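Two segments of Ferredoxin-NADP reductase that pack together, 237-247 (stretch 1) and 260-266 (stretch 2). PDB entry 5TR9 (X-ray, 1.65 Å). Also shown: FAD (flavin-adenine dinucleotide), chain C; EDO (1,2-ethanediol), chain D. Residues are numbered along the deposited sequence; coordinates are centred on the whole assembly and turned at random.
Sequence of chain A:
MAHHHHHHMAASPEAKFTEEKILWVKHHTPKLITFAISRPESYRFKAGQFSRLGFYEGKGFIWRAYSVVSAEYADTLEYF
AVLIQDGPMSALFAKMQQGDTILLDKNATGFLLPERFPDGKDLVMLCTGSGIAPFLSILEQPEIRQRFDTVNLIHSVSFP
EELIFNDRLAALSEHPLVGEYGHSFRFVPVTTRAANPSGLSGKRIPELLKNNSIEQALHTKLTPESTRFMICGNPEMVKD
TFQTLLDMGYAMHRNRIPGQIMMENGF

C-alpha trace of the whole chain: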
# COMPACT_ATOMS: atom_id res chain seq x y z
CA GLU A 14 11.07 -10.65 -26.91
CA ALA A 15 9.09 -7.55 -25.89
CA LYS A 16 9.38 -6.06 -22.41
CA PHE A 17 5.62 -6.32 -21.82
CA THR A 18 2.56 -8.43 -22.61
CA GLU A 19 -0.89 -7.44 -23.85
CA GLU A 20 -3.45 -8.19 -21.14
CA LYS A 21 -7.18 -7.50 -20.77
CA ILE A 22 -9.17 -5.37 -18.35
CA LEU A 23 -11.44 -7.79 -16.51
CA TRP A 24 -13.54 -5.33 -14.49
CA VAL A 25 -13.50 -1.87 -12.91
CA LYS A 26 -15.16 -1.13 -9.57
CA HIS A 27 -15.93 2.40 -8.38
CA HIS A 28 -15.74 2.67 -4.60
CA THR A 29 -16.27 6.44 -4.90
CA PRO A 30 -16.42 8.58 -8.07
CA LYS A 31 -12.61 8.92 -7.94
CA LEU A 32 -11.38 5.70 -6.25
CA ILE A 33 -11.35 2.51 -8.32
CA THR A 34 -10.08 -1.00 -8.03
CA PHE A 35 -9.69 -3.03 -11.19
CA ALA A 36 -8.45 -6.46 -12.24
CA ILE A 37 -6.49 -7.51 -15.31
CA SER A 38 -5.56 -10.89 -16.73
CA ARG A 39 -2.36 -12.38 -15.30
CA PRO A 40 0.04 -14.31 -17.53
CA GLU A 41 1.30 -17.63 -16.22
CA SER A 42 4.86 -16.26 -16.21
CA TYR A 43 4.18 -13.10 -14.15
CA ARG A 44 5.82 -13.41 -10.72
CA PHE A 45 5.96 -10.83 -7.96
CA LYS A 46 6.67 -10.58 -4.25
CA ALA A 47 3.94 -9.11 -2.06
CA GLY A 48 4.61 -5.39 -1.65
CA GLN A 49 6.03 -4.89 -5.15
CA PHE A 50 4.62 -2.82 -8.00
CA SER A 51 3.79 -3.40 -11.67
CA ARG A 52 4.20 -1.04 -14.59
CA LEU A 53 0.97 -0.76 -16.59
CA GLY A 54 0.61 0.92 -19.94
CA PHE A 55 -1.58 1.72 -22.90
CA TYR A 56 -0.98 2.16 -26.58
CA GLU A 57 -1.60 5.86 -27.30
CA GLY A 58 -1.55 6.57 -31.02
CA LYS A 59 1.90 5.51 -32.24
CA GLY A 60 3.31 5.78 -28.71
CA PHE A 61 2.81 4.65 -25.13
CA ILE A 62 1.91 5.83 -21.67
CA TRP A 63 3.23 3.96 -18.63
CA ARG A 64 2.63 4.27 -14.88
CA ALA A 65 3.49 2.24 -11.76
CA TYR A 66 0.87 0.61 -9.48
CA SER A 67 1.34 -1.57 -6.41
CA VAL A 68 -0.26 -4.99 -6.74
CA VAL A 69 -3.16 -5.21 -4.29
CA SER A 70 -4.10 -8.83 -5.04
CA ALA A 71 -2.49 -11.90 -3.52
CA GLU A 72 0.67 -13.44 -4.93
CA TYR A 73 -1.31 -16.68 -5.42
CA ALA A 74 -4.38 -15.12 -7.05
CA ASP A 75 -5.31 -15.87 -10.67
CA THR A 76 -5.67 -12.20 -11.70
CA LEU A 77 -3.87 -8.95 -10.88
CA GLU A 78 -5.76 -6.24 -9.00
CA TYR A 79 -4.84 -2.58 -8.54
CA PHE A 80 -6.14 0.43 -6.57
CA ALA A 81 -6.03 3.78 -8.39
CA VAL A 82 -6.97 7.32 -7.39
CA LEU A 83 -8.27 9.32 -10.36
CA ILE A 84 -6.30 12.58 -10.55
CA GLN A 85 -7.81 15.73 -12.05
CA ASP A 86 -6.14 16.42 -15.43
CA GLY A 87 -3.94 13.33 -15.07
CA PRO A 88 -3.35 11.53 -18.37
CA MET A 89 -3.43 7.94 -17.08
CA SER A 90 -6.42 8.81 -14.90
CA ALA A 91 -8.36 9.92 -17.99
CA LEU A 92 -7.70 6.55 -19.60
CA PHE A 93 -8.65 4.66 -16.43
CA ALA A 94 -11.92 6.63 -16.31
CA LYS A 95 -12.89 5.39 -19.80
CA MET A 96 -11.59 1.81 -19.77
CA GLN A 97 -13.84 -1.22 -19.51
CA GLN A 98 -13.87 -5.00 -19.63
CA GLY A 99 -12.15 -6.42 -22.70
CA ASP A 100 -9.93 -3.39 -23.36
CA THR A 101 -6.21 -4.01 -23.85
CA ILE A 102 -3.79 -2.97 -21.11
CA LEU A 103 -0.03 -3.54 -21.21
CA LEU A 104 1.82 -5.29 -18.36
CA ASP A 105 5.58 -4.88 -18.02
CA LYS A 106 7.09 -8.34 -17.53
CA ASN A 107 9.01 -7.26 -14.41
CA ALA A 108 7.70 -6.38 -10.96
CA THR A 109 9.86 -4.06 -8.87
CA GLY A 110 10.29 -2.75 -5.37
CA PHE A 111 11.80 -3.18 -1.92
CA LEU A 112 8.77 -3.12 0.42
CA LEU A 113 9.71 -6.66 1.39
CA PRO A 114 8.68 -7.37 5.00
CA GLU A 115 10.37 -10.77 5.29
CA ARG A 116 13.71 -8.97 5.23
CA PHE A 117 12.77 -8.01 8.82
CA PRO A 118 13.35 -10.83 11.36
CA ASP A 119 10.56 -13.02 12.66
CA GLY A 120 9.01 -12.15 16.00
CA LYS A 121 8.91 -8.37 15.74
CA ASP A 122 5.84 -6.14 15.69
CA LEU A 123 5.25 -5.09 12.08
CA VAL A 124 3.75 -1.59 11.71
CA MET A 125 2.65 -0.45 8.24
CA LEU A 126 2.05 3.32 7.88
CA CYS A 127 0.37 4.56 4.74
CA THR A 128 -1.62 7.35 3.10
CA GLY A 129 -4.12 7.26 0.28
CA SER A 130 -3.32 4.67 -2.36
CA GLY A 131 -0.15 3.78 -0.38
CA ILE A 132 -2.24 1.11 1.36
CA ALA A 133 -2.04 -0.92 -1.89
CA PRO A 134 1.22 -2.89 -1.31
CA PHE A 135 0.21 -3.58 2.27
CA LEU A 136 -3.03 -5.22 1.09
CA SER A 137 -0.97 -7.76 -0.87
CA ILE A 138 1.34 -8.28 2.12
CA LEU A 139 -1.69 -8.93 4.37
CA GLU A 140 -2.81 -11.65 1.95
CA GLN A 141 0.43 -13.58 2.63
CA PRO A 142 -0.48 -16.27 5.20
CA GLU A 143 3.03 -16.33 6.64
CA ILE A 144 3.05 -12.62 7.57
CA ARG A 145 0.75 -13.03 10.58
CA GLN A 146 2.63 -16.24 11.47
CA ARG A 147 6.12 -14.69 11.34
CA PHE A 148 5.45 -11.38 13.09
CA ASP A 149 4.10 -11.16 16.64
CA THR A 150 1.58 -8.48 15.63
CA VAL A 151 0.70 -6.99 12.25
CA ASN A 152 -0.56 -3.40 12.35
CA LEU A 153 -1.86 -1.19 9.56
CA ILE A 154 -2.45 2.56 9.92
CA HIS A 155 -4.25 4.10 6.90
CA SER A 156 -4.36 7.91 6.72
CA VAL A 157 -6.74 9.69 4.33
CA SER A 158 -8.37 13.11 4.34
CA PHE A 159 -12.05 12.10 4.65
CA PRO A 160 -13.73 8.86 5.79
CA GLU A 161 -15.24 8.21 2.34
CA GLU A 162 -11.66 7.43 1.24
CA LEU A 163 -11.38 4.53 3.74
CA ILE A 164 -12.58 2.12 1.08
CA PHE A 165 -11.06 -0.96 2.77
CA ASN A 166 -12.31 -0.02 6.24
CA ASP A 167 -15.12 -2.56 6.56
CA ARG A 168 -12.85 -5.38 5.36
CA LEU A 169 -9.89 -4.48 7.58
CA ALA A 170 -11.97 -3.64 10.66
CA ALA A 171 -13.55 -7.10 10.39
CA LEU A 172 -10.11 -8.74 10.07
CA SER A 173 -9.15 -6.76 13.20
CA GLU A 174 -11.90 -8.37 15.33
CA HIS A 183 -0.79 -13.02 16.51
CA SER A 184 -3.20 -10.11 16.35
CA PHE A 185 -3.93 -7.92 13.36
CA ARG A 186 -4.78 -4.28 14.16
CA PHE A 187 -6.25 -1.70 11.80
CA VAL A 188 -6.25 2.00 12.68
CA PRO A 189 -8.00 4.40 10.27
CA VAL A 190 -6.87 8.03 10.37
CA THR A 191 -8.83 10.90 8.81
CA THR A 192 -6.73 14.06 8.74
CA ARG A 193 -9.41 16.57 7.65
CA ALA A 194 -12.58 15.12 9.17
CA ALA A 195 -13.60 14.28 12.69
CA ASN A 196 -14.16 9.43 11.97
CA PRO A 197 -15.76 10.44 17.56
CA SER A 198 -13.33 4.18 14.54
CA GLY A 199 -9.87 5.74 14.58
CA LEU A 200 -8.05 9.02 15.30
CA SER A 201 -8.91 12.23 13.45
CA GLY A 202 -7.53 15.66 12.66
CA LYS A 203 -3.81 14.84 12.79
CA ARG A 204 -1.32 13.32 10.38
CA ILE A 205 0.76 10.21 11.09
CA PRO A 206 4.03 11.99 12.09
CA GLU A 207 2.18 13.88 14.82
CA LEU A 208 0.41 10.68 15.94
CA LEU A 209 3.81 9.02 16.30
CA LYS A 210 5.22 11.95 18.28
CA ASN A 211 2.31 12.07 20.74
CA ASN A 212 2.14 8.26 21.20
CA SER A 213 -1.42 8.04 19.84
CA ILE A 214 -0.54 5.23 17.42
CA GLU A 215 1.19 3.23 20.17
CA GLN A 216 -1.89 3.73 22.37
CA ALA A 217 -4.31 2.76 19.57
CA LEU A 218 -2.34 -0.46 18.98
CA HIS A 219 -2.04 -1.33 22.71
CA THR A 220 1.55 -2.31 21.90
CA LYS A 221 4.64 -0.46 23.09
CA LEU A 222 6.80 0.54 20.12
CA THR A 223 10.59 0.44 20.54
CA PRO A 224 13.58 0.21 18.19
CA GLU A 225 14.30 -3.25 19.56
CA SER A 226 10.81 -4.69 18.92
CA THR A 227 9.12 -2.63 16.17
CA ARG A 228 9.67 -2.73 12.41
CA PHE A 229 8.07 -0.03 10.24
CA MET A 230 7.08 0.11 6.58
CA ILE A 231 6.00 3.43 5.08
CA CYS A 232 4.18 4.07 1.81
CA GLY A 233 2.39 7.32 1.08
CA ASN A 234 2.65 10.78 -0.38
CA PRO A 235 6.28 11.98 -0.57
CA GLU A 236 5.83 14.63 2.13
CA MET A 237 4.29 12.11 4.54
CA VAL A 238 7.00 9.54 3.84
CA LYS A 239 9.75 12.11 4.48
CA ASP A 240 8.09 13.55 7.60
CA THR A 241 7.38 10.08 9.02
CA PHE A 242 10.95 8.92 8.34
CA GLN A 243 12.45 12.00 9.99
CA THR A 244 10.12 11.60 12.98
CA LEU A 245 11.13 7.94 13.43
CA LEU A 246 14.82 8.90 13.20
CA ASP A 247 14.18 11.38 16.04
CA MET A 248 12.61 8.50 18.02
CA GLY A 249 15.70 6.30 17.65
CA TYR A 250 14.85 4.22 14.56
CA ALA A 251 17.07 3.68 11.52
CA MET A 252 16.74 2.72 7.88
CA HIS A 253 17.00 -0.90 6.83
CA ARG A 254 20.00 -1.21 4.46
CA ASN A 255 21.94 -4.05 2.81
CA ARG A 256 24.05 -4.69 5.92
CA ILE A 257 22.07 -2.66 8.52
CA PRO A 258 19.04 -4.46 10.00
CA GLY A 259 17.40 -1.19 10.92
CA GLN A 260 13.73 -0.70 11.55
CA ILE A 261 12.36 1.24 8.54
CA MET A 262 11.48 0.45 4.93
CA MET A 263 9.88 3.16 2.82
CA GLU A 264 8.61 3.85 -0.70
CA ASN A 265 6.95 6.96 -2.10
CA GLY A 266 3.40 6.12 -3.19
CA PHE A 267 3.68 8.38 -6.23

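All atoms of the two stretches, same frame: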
# COMPACT_ATOMS: atom_id res chain seq x y z
N MET A 237 4.54 12.98 3.39
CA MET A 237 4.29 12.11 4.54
C MET A 237 5.43 11.14 4.76
O MET A 237 5.87 10.93 5.89
CB MET A 237 2.97 11.36 4.36
CG MET A 237 2.74 10.30 5.43
SD MET A 237 3.35 8.67 4.92
CE MET A 237 2.75 7.65 6.27
N VAL A 238 5.93 10.52 3.68
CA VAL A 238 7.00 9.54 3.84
C VAL A 238 8.23 10.20 4.46
O VAL A 238 8.82 9.66 5.40
CB VAL A 238 7.33 8.88 2.49
CG1 VAL A 238 8.52 7.97 2.65
CG2 VAL A 238 6.12 8.08 2.01
N LYS A 239 8.61 11.37 3.94
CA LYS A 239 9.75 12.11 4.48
C LYS A 239 9.52 12.50 5.94
O LYS A 239 10.39 12.28 6.80
CB LYS A 239 10.03 13.35 3.63
CG LYS A 239 11.26 14.13 4.09
CD LYS A 239 11.54 15.34 3.20
CE LYS A 239 10.86 16.59 3.72
NZ LYS A 239 11.28 17.81 2.96
N ASP A 240 8.36 13.10 6.23
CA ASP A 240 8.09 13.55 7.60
C ASP A 240 8.03 12.38 8.58
O ASP A 240 8.51 12.49 9.71
CB ASP A 240 6.78 14.34 7.64
CG ASP A 240 6.87 15.72 7.00
OD1 ASP A 240 8.00 16.20 6.73
OD2 ASP A 240 5.80 16.32 6.79
N THR A 241 7.44 11.26 8.15
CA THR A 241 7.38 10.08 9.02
C THR A 241 8.77 9.52 9.26
O THR A 241 9.13 9.19 10.40
CB THR A 241 6.47 9.03 8.39
OG1 THR A 241 5.16 9.60 8.19
CG2 THR A 241 6.35 7.78 9.26
N PHE A 242 9.57 9.41 8.20
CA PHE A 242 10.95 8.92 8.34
C PHE A 242 11.75 9.79 9.31
O PHE A 242 12.40 9.28 10.23
CB PHE A 242 11.62 8.89 6.96
CG PHE A 242 13.08 8.54 7.00
CD1 PHE A 242 13.50 7.29 7.40
CD2 PHE A 242 14.03 9.47 6.61
CE1 PHE A 242 14.85 6.99 7.44
CE2 PHE A 242 15.39 9.15 6.63
CZ PHE A 242 15.79 7.91 7.04
N GLN A 243 11.69 11.11 9.13
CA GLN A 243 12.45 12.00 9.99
C GLN A 243 11.98 11.92 11.43
O GLN A 243 12.79 12.00 12.36
CB GLN A 243 12.37 13.44 9.48
CG GLN A 243 13.00 13.57 8.11
CD GLN A 243 13.07 14.98 7.60
OE1 GLN A 243 12.52 15.92 8.20
NE2 GLN A 243 13.77 15.16 6.48
N THR A 244 10.67 11.75 11.63
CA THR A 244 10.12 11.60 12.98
C THR A 244 10.63 10.32 13.64
O THR A 244 11.05 10.33 14.80
CB THR A 244 8.59 11.63 12.93
OG1 THR A 244 8.18 12.94 12.54
CG2 THR A 244 7.98 11.30 14.29
N LEU A 245 10.63 9.20 12.89
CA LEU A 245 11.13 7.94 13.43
C LEU A 245 12.62 8.02 13.73
O LEU A 245 13.09 7.49 14.75
CB LEU A 245 10.81 6.79 12.47
CG LEU A 245 9.31 6.47 12.36
CD1 LEU A 245 9.09 5.43 11.27
CD2 LEU A 245 8.79 5.97 13.71
N LEU A 246 13.41 8.68 12.87
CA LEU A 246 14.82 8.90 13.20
C LEU A 246 14.96 9.63 14.53
O LEU A 246 15.84 9.29 15.34
CB LEU A 246 15.52 9.69 12.10
CG LEU A 246 15.76 9.05 10.73
CD1 LEU A 246 16.78 9.88 9.93
CD2 LEU A 246 16.23 7.61 10.84
N ASP A 247 14.12 10.64 14.78
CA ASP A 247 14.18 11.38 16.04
C ASP A 247 13.85 10.49 17.23
O ASP A 247 14.32 10.74 18.34
CB ASP A 247 13.23 12.57 16.01
CG ASP A 247 13.70 13.70 15.10
OD1 ASP A 247 14.91 13.76 14.80
OD2 ASP A 247 12.86 14.53 14.71
N GLN A 260 15.13 -0.52 11.19
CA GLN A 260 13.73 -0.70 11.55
C GLN A 260 12.77 -0.05 10.57
O GLN A 260 11.57 -0.03 10.85
CB GLN A 260 13.46 -0.15 12.97
CG GLN A 260 14.31 -0.77 14.10
CD GLN A 260 15.70 -0.14 14.23
OE1 GLN A 260 15.90 1.03 13.88
NE2 GLN A 260 16.66 -0.91 14.72
N ILE A 261 13.24 0.49 9.44
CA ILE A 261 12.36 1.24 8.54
C ILE A 261 12.59 0.83 7.10
O ILE A 261 13.74 0.83 6.62
CB ILE A 261 12.59 2.76 8.68
CG1 ILE A 261 12.48 3.23 10.13
CG2 ILE A 261 11.61 3.52 7.80
CD1 ILE A 261 12.96 4.66 10.31
N MET A 262 11.51 0.53 6.39
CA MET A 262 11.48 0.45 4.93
C MET A 262 10.48 1.47 4.43
O MET A 262 9.42 1.66 5.04
CB MET A 262 11.06 -0.93 4.43
CG MET A 262 11.99 -2.04 4.83
SD MET A 262 11.26 -3.62 4.39
CE MET A 262 12.48 -4.71 5.11
N MET A 263 10.78 2.12 3.30
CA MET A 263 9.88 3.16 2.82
C MET A 263 9.89 3.23 1.29
O MET A 263 10.89 2.88 0.64
CB MET A 263 10.25 4.52 3.41
CG MET A 263 11.63 4.98 3.08
SD MET A 263 12.01 6.45 4.07
CE MET A 263 13.64 6.84 3.45
N GLU A 264 8.76 3.67 0.74
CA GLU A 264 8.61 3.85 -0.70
C GLU A 264 7.59 4.95 -0.94
O GLU A 264 6.50 4.90 -0.36
CB GLU A 264 8.16 2.53 -1.34
CG GLU A 264 7.93 2.57 -2.85
CD GLU A 264 7.39 1.23 -3.33
OE1 GLU A 264 6.16 1.11 -3.50
OE2 GLU A 264 8.20 0.28 -3.52
N ASN A 265 7.93 5.94 -1.77
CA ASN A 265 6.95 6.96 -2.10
C ASN A 265 5.81 6.33 -2.89
O ASN A 265 6.04 5.53 -3.80
CB ASN A 265 7.57 8.08 -2.94
CG ASN A 265 8.46 9.02 -2.13
OD1 ASN A 265 8.51 8.96 -0.90
ND2 ASN A 265 9.16 9.91 -2.83
N GLY A 266 4.57 6.68 -2.53
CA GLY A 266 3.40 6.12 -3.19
C GLY A 266 3.08 6.72 -4.55
O GLY A 266 2.21 6.21 -5.26
PA FAD C . 0.40 11.87 -13.22
O1A FAD C . 0.83 12.71 -14.38
O2A FAD C . 1.19 10.59 -12.99
O5B FAD C . 0.46 12.66 -11.87
C5B FAD C . -0.09 13.98 -11.75
C4B FAD C . 0.02 14.37 -10.29
O4B FAD C . -0.97 13.63 -9.54
C3B FAD C . 1.34 14.02 -9.63
O3B FAD C . 2.32 15.03 -9.84
C2B FAD C . 0.95 13.93 -8.15
O2B FAD C . 0.90 15.22 -7.55
C1B FAD C . -0.48 13.39 -8.23
N9A FAD C . -0.61 11.96 -7.97
C8A FAD C . -0.24 10.92 -8.78
N7A FAD C . -0.54 9.74 -8.29
C5A FAD C . -1.17 10.03 -7.09
C6A FAD C . -1.73 9.21 -6.10
N6A FAD C . -1.74 7.87 -6.16
N1A FAD C . -2.27 9.81 -5.01
C2A FAD C . -2.26 11.15 -4.95
N3A FAD C . -1.76 12.02 -5.82
C4A FAD C . -1.24 11.40 -6.89
N1 FAD C . -1.04 5.46 -8.02
C2 FAD C . -2.16 4.82 -7.60
O2 FAD C . -3.29 5.33 -7.76
N3 FAD C . -2.04 3.59 -6.97
C4 FAD C . -0.85 2.93 -6.71
O4 FAD C . -0.86 1.83 -6.15
C4X FAD C . 0.32 3.62 -7.18
N5 FAD C . 1.50 3.06 -6.95
C5X FAD C . 2.63 3.73 -7.40
C6 FAD C . 3.88 3.16 -7.18
C7 FAD C . 5.04 3.79 -7.61
C7M FAD C . 6.38 3.14 -7.37
C8 FAD C . 4.95 5.01 -8.29
C8M FAD C . 6.20 5.72 -8.77
C9 FAD C . 3.70 5.59 -8.50
C9A FAD C . 2.54 4.96 -8.07
N10 FAD C . 1.26 5.54 -8.24
C10 FAD C . 0.13 4.88 -7.83
C1' FAD C . 1.08 6.75 -9.05
C2' FAD C . 0.71 6.34 -10.49
O2' FAD C . 1.83 5.76 -11.17
C3' FAD C . 0.19 7.53 -11.30
O3' FAD C . 1.07 8.64 -11.14
C4' FAD C . -1.27 7.88 -11.01
O4' FAD C . -2.10 6.80 -11.47
C5' FAD C . -1.72 9.16 -11.68
O5' FAD C . -1.42 9.09 -13.08
P FAD C . -1.83 10.28 -14.06
O1P FAD C . -3.34 10.46 -14.05
O2P FAD C . -1.16 10.03 -15.36
O3P FAD C . -1.15 11.54 -13.34
C1 EDO D . 8.85 16.12 0.83
O1 EDO D . 8.87 15.54 -0.47
C2 EDO D . 7.99 17.38 0.84
O2 EDO D . 8.14 18.02 2.12

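The thioether of Met263 lies against the aromatic ring of Phe242, with its terminal methyl over one face. Met263 CE is 3.9 Å from the centroid of the ring of Phe242 and only 9° off the ring normal, a CH-pi contact in which the methyl sits almost directly above the ring. The sulfur approaches more obliquely: Met263 SD is 4.2 Å from the centroid of the Phe242 ring, 33° off the normal, and comes within 3.7 Å of Phe242 CD1. The chi2 and chi3 angles of Met263, both t, extend the side chain from a p chi1, so that sulfur and methyl reach the ring together.

This pairing lies in the middle of a contact between helix 237-247 and the strand that begins at Ile261. The two elements run nearly antiparallel, at 161°, and their axes approach to 8.9 Å. Consequently the start of the helical stretch faces the end of the strand stretch: Val238 is nearest Asn265 and Phe242 nearest Ile261, by CA positions. No hydrogen bond crosses between the stretches, and the 359 Å² buried between them is covered mainly by apolar side chains.

On the strand, the CA-to-CB bonds of Ile261 and Met263 point toward the helix, while the intervening Met262 makes no contact with it, as expected from the alternation of an extended chain. On the helix, those of Val238, Phe242 and Leu245 point toward the strand, the three- and four-residue spacing that places side chains along one side of a helix.

Ile261 CD1 gathers the contacts at one end. Ile261 CD1 lies 3.7 Å from Leu245 CB and 4.0 Å from Phe242 CD1, with a looser approach of 4.4 Å to Leu246 CD2. Leu246 starts out sideways, but the end of its side chain comes nearer to the strand.

Val238 anchors the other end, where Val238 CG1 packs 3.9 Å from Met263 CB and Val238 CG2 lies 4.0 Å from the backbone Glu264 O. The CA-to-CB bond of Glu264 points away from the helix. Asn265 brings a polar group to this end: Asn265 OD1 is 3.6 Å from Val238 CB, a van der Waals contact.

The helix supplies its own polar interactions. Besides the regular backbone bonds, Thr241 OG1 donates to Met237 O at 2.8 Å and Thr244 OG1 to Asp240 O at 2.9 Å, each hydroxyl turning back to a carbonyl one turn earlier. Gly266 O comes within 3.1 Å of FAD C9A, placing the end of this stretch against the flavin.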